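Local atomic coordinates of probable aminotransferase (Pseudomonas aeruginosa, PDB entry 5YKT), a protein that belongs to the class-III aminotransferases of the fold-type I family and binds 4'-deoxy-4'-aminopyridoxal-5'-phosphate in its pocket. Residues Phe228-Gly233 and Glu260-Ser265; Gly290-Ala295 and Leu336-Ala341. The protein carries 1 engineered substitution. All coordinates share one frame; numbering follows the deposited sequence.

Contact 1. Residues Phe228-Gly233 and Glu260-Ser265. With PMP (4'-deoxy-4'-aminopyridoxal-5'-phosphate), chain C.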
ATOM      1  N   PHE A 228     -20.860  -9.934  -4.152  1.00 17.72           N
ATOM      2  CA  PHE A 228     -21.913  -9.176  -4.782  1.00 19.45           C
ATOM      3  C   PHE A 228     -21.102  -8.115  -5.515  1.00 20.55           C
ATOM      4  O   PHE A 228     -20.329  -7.391  -4.866  1.00 17.49           O
ATOM      5  CB  PHE A 228     -22.774  -8.607  -3.646  1.00 19.82           C
ATOM      6  CG  PHE A 228     -24.031  -7.922  -4.068  1.00 21.77           C
ATOM      7  CD1 PHE A 228     -23.995  -6.673  -4.664  1.00 29.53           C
ATOM      8  CD2 PHE A 228     -25.269  -8.478  -3.748  1.00 21.42           C
ATOM      9  CE1 PHE A 228     -25.169  -6.038  -5.015  1.00 36.56           C
ATOM     10  CE2 PHE A 228     -26.452  -7.824  -4.092  1.00 25.31           C
ATOM     11  CZ  PHE A 228     -26.392  -6.604  -4.721  1.00 32.38           C
ATOM     12  N   MET A 229     -21.170  -8.051  -6.850  1.00 18.84           N
ATOM     13  CA  MET A 229     -20.257  -7.144  -7.562  1.00 20.15           C
ATOM     14  C   MET A 229     -20.711  -5.709  -7.369  1.00 18.30           C
ATOM     15  O   MET A 229     -21.915  -5.446  -7.413  1.00 19.58           O
ATOM     16  CB  MET A 229     -20.161  -7.471  -9.044  1.00 19.63           C
ATOM     17  CG  MET A 229     -19.744  -8.909  -9.313  1.00 19.51           C
ATOM     18  SD  MET A 229     -19.564  -9.286 -11.068  1.00 21.33           S
ATOM     19  CE  MET A 229     -18.043  -8.411 -11.477  1.00 20.15           C
ATOM     20  N   THR A 230     -19.772  -4.809  -7.121  1.00 17.63           N
ATOM     21  CA  THR A 230     -20.065  -3.406  -6.845  1.00 15.55           C
ATOM     22  C   THR A 230     -19.288  -2.418  -7.700  1.00 20.71           C
ATOM     23  O   THR A 230     -19.480  -1.220  -7.537  1.00 20.94           O
ATOM     24  CB  THR A 230     -19.807  -3.055  -5.359  1.00 18.15           C
ATOM     25  OG1 THR A 230     -18.400  -3.163  -5.094  1.00 16.81           O
ATOM     26  CG2 THR A 230     -20.607  -3.958  -4.451  1.00 19.30           C
ATOM     27  N   ASN A 231     -18.444  -2.879  -8.629  1.00 18.59           N
ATOM     28  CA  ASN A 231     -17.586  -1.991  -9.381  1.00 17.93           C
ATOM     29  C   ASN A 231     -17.942  -1.898 -10.869  1.00 18.60           C
ATOM     30  O   ASN A 231     -17.119  -1.516 -11.685  1.00 21.93           O
ATOM     31  CB  ASN A 231     -16.145  -2.422  -9.163  1.00 17.48           C
ATOM     32  CG  ASN A 231     -15.627  -1.966  -7.813  1.00 23.01           C
ATOM     33  OD1 ASN A 231     -15.553  -0.772  -7.572  1.00 22.70           O
ATOM     34  ND2 ASN A 231     -15.257  -2.885  -6.944  1.00 17.70           N
ATOM     35  N   VAL A 232     -19.174  -2.238 -11.211  1.00 21.63           N
ATOM     36  CA  VAL A 232     -19.709  -2.038 -12.557  1.00 20.19           C
ATOM     37  C   VAL A 232     -21.212  -1.787 -12.418  1.00 22.83           C
ATOM     38  O   VAL A 232     -22.056  -2.431 -13.045  1.00 24.44           O
ATOM     39  CB  VAL A 232     -19.374  -3.250 -13.466  1.00 20.23           C
ATOM     40  CG1 VAL A 232     -19.988  -4.547 -12.950  1.00 21.01           C
ATOM     41  CG2 VAL A 232     -19.751  -2.967 -14.917  1.00 22.07           C
ATOM     42  N   GLY A 233     -21.553  -0.860 -11.531  1.00 25.20           N
ATOM     43  CA  GLY A 233     -22.864  -0.909 -10.899  1.00 25.40           C
ATOM     44  C   GLY A 233     -22.892  -2.148 -10.023  1.00 25.19           C
ATOM     45  O   GLY A 233     -21.855  -2.783  -9.786  1.00 25.68           O
ATOM     46  N   GLU A 260     -14.382  -8.302   0.380  1.00 14.69           N
ATOM     47  CA  GLU A 260     -15.474  -7.549   0.987  1.00 14.36           C
ATOM     48  C   GLU A 260     -15.156  -6.067   1.191  1.00 16.86           C
ATOM     49  O   GLU A 260     -15.823  -5.378   1.967  1.00 16.24           O
ATOM     50  CB  GLU A 260     -15.887  -8.205   2.304  1.00 15.87           C
ATOM     51  CG  GLU A 260     -16.499  -9.585   2.082  1.00 18.74           C
ATOM     52  CD  GLU A 260     -17.898  -9.731   2.652  1.00 20.96           C
ATOM     53  OE1 GLU A 260     -18.674  -8.746   2.629  1.00 20.77           O
ATOM     54  OE2 GLU A 260     -18.234 -10.853   3.061  1.00 21.53           O
ATOM     55  N   THR A 261     -14.179  -5.574   0.444  1.00 15.78           N
ATOM     56  CA  THR A 261     -13.772  -4.178   0.520  1.00 15.27           C
ATOM     57  C   THR A 261     -14.958  -3.211   0.402  1.00 16.21           C
ATOM     58  O   THR A 261     -14.977  -2.202   1.112  1.00 15.89           O
ATOM     59  CB  THR A 261     -12.694  -3.902  -0.540  1.00 17.85           C
ATOM     60  OG1 THR A 261     -11.541  -4.687  -0.205  1.00 16.84           O
ATOM     61  CG2 THR A 261     -12.278  -2.432  -0.594  1.00 18.17           C
ATOM     62  N   HIS A 262     -15.903  -3.511  -0.485  1.00 15.83           N
ATOM     63  CA  HIS A 262     -17.173  -2.780  -0.554  1.00 15.98           C
ATOM     64  C   HIS A 262     -18.352  -3.461   0.125  1.00 17.61           C
ATOM     65  O   HIS A 262     -19.215  -2.778   0.713  1.00 17.88           O
ATOM     66  CB  HIS A 262     -17.570  -2.494  -2.007  1.00 15.09           C
ATOM     67  CG  HIS A 262     -16.790  -1.396  -2.638  1.00 16.86           C
ATOM     68  ND1 HIS A 262     -16.851  -1.142  -3.990  1.00 17.67           N
ATOM     69  CD2 HIS A 262     -15.996  -0.442  -2.107  1.00 18.98           C
ATOM     70  CE1 HIS A 262     -16.083  -0.100  -4.264  1.00 19.94           C
ATOM     71  NE2 HIS A 262     -15.544   0.336  -3.139  1.00 21.84           N
ATOM     72  N   THR A 263     -18.443  -4.784   0.016  1.00 16.65           N
ATOM     73  CA  THR A 263     -19.612  -5.506   0.505  1.00 16.67           C
ATOM     74  C   THR A 263     -19.688  -5.566   2.039  1.00 16.55           C
ATOM     75  O   THR A 263     -20.700  -6.000   2.576  1.00 16.40           O
ATOM     76  CB  THR A 263     -19.750  -6.896  -0.124  1.00 18.30           C
ATOM     77  OG1 THR A 263     -18.579  -7.659   0.138  1.00 17.12           O
ATOM     78  CG2 THR A 263     -19.979  -6.794  -1.605  1.00 17.67           C
ATOM     79  N   ILE A 264     -18.670  -5.079   2.735  1.00 15.11           N
ATOM     80  CA  ILE A 264     -18.746  -4.783   4.172  1.00 15.70           C
ATOM     81  C   ILE A 264     -19.920  -3.850   4.522  1.00 19.07           C
ATOM     82  O   ILE A 264     -20.389  -3.841   5.651  1.00 19.21           O
ATOM     83  CB  ILE A 264     -17.400  -4.246   4.709  1.00 17.39           C
ATOM     84  CG1 ILE A 264     -17.338  -4.235   6.239  1.00 18.02           C
ATOM     85  CG2 ILE A 264     -17.118  -2.860   4.152  1.00 15.92           C
ATOM     86  CD1 ILE A 264     -17.590  -5.569   6.898  1.00 19.32           C
ATOM     87  N   SER A 265     -20.454  -3.123   3.537  1.00 15.49           N
ATOM     88  CA  SER A 265     -21.699  -2.379   3.757  1.00 16.56           C
ATOM     89  C   SER A 265     -22.906  -3.240   4.134  1.00 18.23           C
ATOM     90  O   SER A 265     -23.886  -2.708   4.642  1.00 19.93           O
ATOM     91  CB  SER A 265     -22.054  -1.566   2.525  1.00 19.70           C
ATOM     92  OG  SER A 265     -22.404  -2.419   1.437  1.00 29.00           O
TER
HETATM   93  N1  PMP C 501     -11.353  -4.671  -3.815  1.00 13.14           N
HETATM   94  C2  PMP C 501     -12.494  -4.033  -4.151  1.00 16.58           C
HETATM   95  C2A PMP C 501     -13.805  -4.766  -4.237  1.00 14.00           C
HETATM   96  C3  PMP C 501     -12.461  -2.586  -4.391  1.00 14.94           C
HETATM   97  O3  PMP C 501     -13.577  -1.900  -4.729  1.00 17.59           O
HETATM   98  C4  PMP C 501     -11.187  -1.862  -4.304  1.00 13.96           C
HETATM   99  C4A PMP C 501     -11.162  -0.383  -4.561  1.00 16.99           C
HETATM  100  N4A PMP C 501     -12.163   0.275  -3.731  1.00 23.39           N
HETATM  101  C5  PMP C 501     -10.010  -2.674  -3.936  1.00 12.71           C
HETATM  102  C6  PMP C 501     -10.162  -4.038  -3.728  1.00 12.30           C
HETATM  103  C5A PMP C 501      -8.645  -2.036  -3.851  1.00 15.43           C
HETATM  104  O4P PMP C 501      -8.556  -1.143  -2.749  1.00 15.75           O
HETATM  105  P   PMP C 501      -7.327  -0.109  -2.759  1.00 15.31           P
HETATM  106  O1P PMP C 501      -7.542   0.849  -3.877  1.00 15.15           O
HETATM  107  O2P PMP C 501      -6.105  -1.000  -2.891  1.00 14.58           O
HETATM  108  O3P PMP C 501      -7.444   0.560  -1.422  1.00 15.15           O
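His262 and Thr230 join two loops that leave the neighbouring parallel strands 220-225 and 255-259 of the central seven-stranded sheet, the core of a fold-type I aminotransferase, at the ends where its ligand pocket lies. The link is a hydrogen bond from His262 ND1 to Thr230 OG1, 2.8 Å long, with the oxygen only 3° out of the imidazole plane. A threonine suits this place because its hydroxyl, set between backbone N and carbonyl carbon (chi1 66°), also bonds Glu226, which thereby steadies the histidine's partner.

Apolar contacts lie beside it. The Thr263 methyl CG2 comes closest to Phe228 O, at 3.3 Å, and also lies against Phe228 CB at 3.9 Å and Thr230 CG2 at 4.1 Å. Its hydroxyl turns the other way and donates to Glu260 OE1, from above the carboxylate plane, at 2.7 Å; the backbone N of Tyr271 grips the same oxygen.

The remaining contacts are with the pyridine part of PMP. Thr261 packs its CB over the pyridine face, 3.6 Å from PMP C2. Asn231 brings both amide ends to use: OD1 takes a bond from His428 NE2 and ND2 gives one to PMP O3 (2.9 Å, N-H...O angle 157°). That same O3 sits over one face of the imidazole, toward its rim, with His262 CE1 3.1 Å away.

Contact 2. Residues Gly290-Ala295 and Leu336-Ala341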
ATOM      1  N   GLY A 290      -9.621   4.222   9.751  1.00 17.11           N
ATOM      2  CA  GLY A 290      -9.795   5.654   9.913  1.00 18.97           C
ATOM      3  C   GLY A 290      -9.027   6.574   8.985  1.00 22.81           C
ATOM      4  O   GLY A 290      -8.701   7.704   9.370  1.00 23.12           O
ATOM      5  N   GLY A 291      -8.757   6.099   7.773  1.00 19.37           N
ATOM      6  CA  GLY A 291      -7.945   6.860   6.817  1.00 20.88           C
ATOM      7  C   GLY A 291      -6.476   6.514   6.779  1.00 19.66           C
ATOM      8  O   GLY A 291      -5.721   7.063   5.974  1.00 22.98           O
ATOM      9  N   ILE A 292      -6.040   5.614   7.651  1.00 15.41           N
ATOM     10  CA  ILE A 292      -4.698   5.081   7.554  1.00 16.51           C
ATOM     11  C   ILE A 292      -4.781   3.941   6.517  1.00 15.24           C
ATOM     12  O   ILE A 292      -5.555   3.010   6.697  1.00 16.30           O
ATOM     13  CB  ILE A 292      -4.193   4.515   8.878  1.00 15.82           C
ATOM     14  CG1 ILE A 292      -4.222   5.593   9.968  1.00 21.18           C
ATOM     15  CG2 ILE A 292      -2.783   3.955   8.723  1.00 15.78           C
ATOM     16  CD1 ILE A 292      -4.235   4.991  11.319  1.00 22.21           C
ATOM     17  N   PRO A 293      -3.983   4.019   5.437  1.00 13.75           N
ATOM     18  CA  PRO A 293      -4.005   2.941   4.443  1.00 12.58           C
ATOM     19  C   PRO A 293      -3.778   1.589   5.110  1.00 14.47           C
ATOM     20  O   PRO A 293      -2.768   1.395   5.818  1.00 15.20           O
ATOM     21  CB  PRO A 293      -2.870   3.317   3.498  1.00 14.90           C
ATOM     22  CG  PRO A 293      -2.791   4.819   3.587  1.00 15.65           C
ATOM     23  CD  PRO A 293      -3.105   5.139   5.015  1.00 16.53           C
ATOM     24  N   SER A 294      -4.726   0.678   4.912  0.67 14.56           N
ATOM     25  CA  SER A 294      -4.723  -0.599   5.619  0.67 13.52           C
ATOM     26  C   SER A 294      -5.623  -1.596   4.930  0.67 14.44           C
ATOM     27  O   SER A 294      -6.511  -1.221   4.183  0.67 15.77           O
ATOM     28  CB  SER A 294      -5.251  -0.459   7.048  0.67 15.05           C
ATOM     29  OG  SER A 294      -4.682   0.580   7.791  0.67 15.89           O
ATOM     30  N   ALA A 295      -5.392  -2.864   5.226  1.00 12.17           N
ATOM     31  CA  ALA A 295      -6.334  -3.922   4.901  1.00 12.32           C
ATOM     32  C   ALA A 295      -5.984  -5.101   5.761  1.00 13.49           C
ATOM     33  O   ALA A 295      -4.872  -5.174   6.305  1.00 13.59           O
ATOM     34  CB  ALA A 295      -6.262  -4.310   3.433  1.00 13.53           C
ATOM     35  N   LEU A 336      -3.194  -0.699  13.809  1.00 13.91           N
ATOM     36  CA  LEU A 336      -3.863  -1.588  14.757  1.00 12.86           C
ATOM     37  C   LEU A 336      -4.664  -0.787  15.793  1.00 15.30           C
ATOM     38  O   LEU A 336      -5.755  -1.208  16.181  1.00 13.46           O
ATOM     39  CB  LEU A 336      -2.873  -2.537  15.440  1.00 13.24           C
ATOM     40  CG  LEU A 336      -2.567  -3.859  14.705  1.00 14.40           C
ATOM     41  CD1 LEU A 336      -3.776  -4.762  14.720  1.00 16.54           C
ATOM     42  CD2 LEU A 336      -2.108  -3.681  13.261  1.00 14.75           C
ATOM     43  N   ALA A 337      -4.154   0.373  16.214  1.00 13.62           N
ATOM     44  CA  ALA A 337      -4.896   1.241  17.116  1.00 14.37           C
ATOM     45  C   ALA A 337      -6.203   1.708  16.483  1.00 14.37           C
ATOM     46  O   ALA A 337      -7.241   1.691  17.130  1.00 14.35           O
ATOM     47  CB  ALA A 337      -4.068   2.446  17.530  1.00 15.26           C
ATOM     48  N   ALA A 338      -6.132   2.124  15.222  1.00 13.37           N
ATOM     49  CA  ALA A 338      -7.314   2.588  14.511  1.00 14.16           C
ATOM     50  C   ALA A 338      -8.324   1.466  14.279  1.00 15.04           C
ATOM     51  O   ALA A 338      -9.528   1.666  14.423  1.00 14.84           O
ATOM     52  CB  ALA A 338      -6.917   3.236  13.195  1.00 15.72           C
ATOM     53  N   MET A 339      -7.836   0.281  13.921  1.00 13.68           N
ATOM     54  CA  MET A 339      -8.703  -0.913  13.790  1.00 13.73           C
ATOM     55  C   MET A 339      -9.415  -1.267  15.077  1.00 13.43           C
ATOM     56  O   MET A 339     -10.617  -1.563  15.070  1.00 13.80           O
ATOM     57  CB  MET A 339      -7.917  -2.129  13.294  1.00 15.57           C
ATOM     58  CG  MET A 339      -7.478  -2.016  11.871  1.00 18.10           C
ATOM     59  SD  MET A 339      -6.464  -3.472  11.500  1.00 17.42           S
ATOM     60  CE  MET A 339      -5.795  -2.913   9.944  1.00 20.33           C
ATOM     61  N   ARG A 340      -8.695  -1.237  16.192  1.00 13.46           N
ATOM     62  CA  ARG A 340      -9.320  -1.554  17.470  1.00 14.53           C
ATOM     63  C   ARG A 340     -10.478  -0.595  17.754  1.00 16.39           C
ATOM     64  O   ARG A 340     -11.585  -1.015  18.102  1.00 16.22           O
ATOM     65  CB  ARG A 340      -8.286  -1.521  18.583  1.00 16.32           C
ATOM     66  CG  ARG A 340      -8.873  -1.775  19.941  1.00 16.96           C
ATOM     67  CD  ARG A 340      -7.790  -1.990  20.951  1.00 19.02           C
ATOM     68  NE  ARG A 340      -8.346  -2.374  22.239  1.00 19.59           N
ATOM     69  CZ  ARG A 340      -7.618  -2.844  23.248  1.00 21.83           C
ATOM     70  NH1 ARG A 340      -6.291  -2.956  23.145  1.00 19.65           N
ATOM     71  NH2 ARG A 340      -8.224  -3.207  24.369  1.00 23.35           N
ATOM     72  N   ALA A 341     -10.228   0.695  17.578  1.00 14.29           N
ATOM     73  CA  ALA A 341     -11.283   1.701  17.785  1.00 14.89           C
ATOM     74  C   ALA A 341     -12.458   1.492  16.857  1.00 15.87           C
ATOM     75  O   ALA A 341     -13.623   1.589  17.280  1.00 16.03           O
ATOM     76  CB  ALA A 341     -10.724   3.090  17.621  1.00 16.44           C
TER
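Ile292 CD1 meets Ala338 CB at 3.7 Å, and this methyl-to-methyl touch is the tightest part of a contact between the loop 290-295 and one flank of helix 333-346. The isoleucine CG1 branch stands beside its own backbone N (chi1 -58°) and extends onward, which sends the terminal methyl to the helix. Alanine is well chosen opposite it: with a single carbon beyond the main chain it lets the loop run close, and the closest pair of CA atoms, those of Gly290 and Ala338, is 6.1 Å apart.

One residue further along the helix, Met339 makes the second close touch. Its chain is extended beyond CG (chi2 176°), so CE reaches over to Ser294 CB at 3.8 Å. A long, flexible thioether suits a place where the loop has drawn back from the helix, while a small serine leaves room for the methyl.

The two ends of the contact are looser. Met339 CE lies 4.4 Å from Ala295 O, and Gly290 N stays 4.5 Å from Ala338 CB. Gly290 is partly exposed and has a positive phi, which glycine tolerates readily; at Gly291, also at positive phi, a CB would press against the carbonyl O of Gly290, so the backbone itself calls for glycine. Their carbonyls face the dimer partner, bonding Ser108 and Asn332 of the second subunit respectively.

The loop-helix contact is thus apolar packing inside the subunit, while the loop's outer edge lies at the dimer interface. Ile100 of helix 94-104 touches both Ile292 and Ala338, Val135 of strand 132-136 touches Met339, Asp116 and Val120 of helix 115-128 pack on Leu336, and Ala295 opens strand 295-299, bonded through its backbone to Thr136 on strand 132-136.

Both segments of contact 1 precede those of contact 2 in the sequence; the contact centres are about 20 Å apart and their nearest atoms about 6 Å, without touching. The central sheet relates them: strand 255-259, which leads into contact 1, pairs with strand 281-284, which in turn pairs with strand 295-299, where the loop 290-295 of contact 2 runs into the sheet. Contact 1 lies in the pocket and holds the pyridine end of PMP. Contact 2 is structural, but the Ala295 side chain comes within about 7 Å of a bound PMP. The second subunit reaches contact 1 only through PMP, which its Thr328 hydrogen-bonds, but touches contact 2 directly: its Pro293 packs on Ile292.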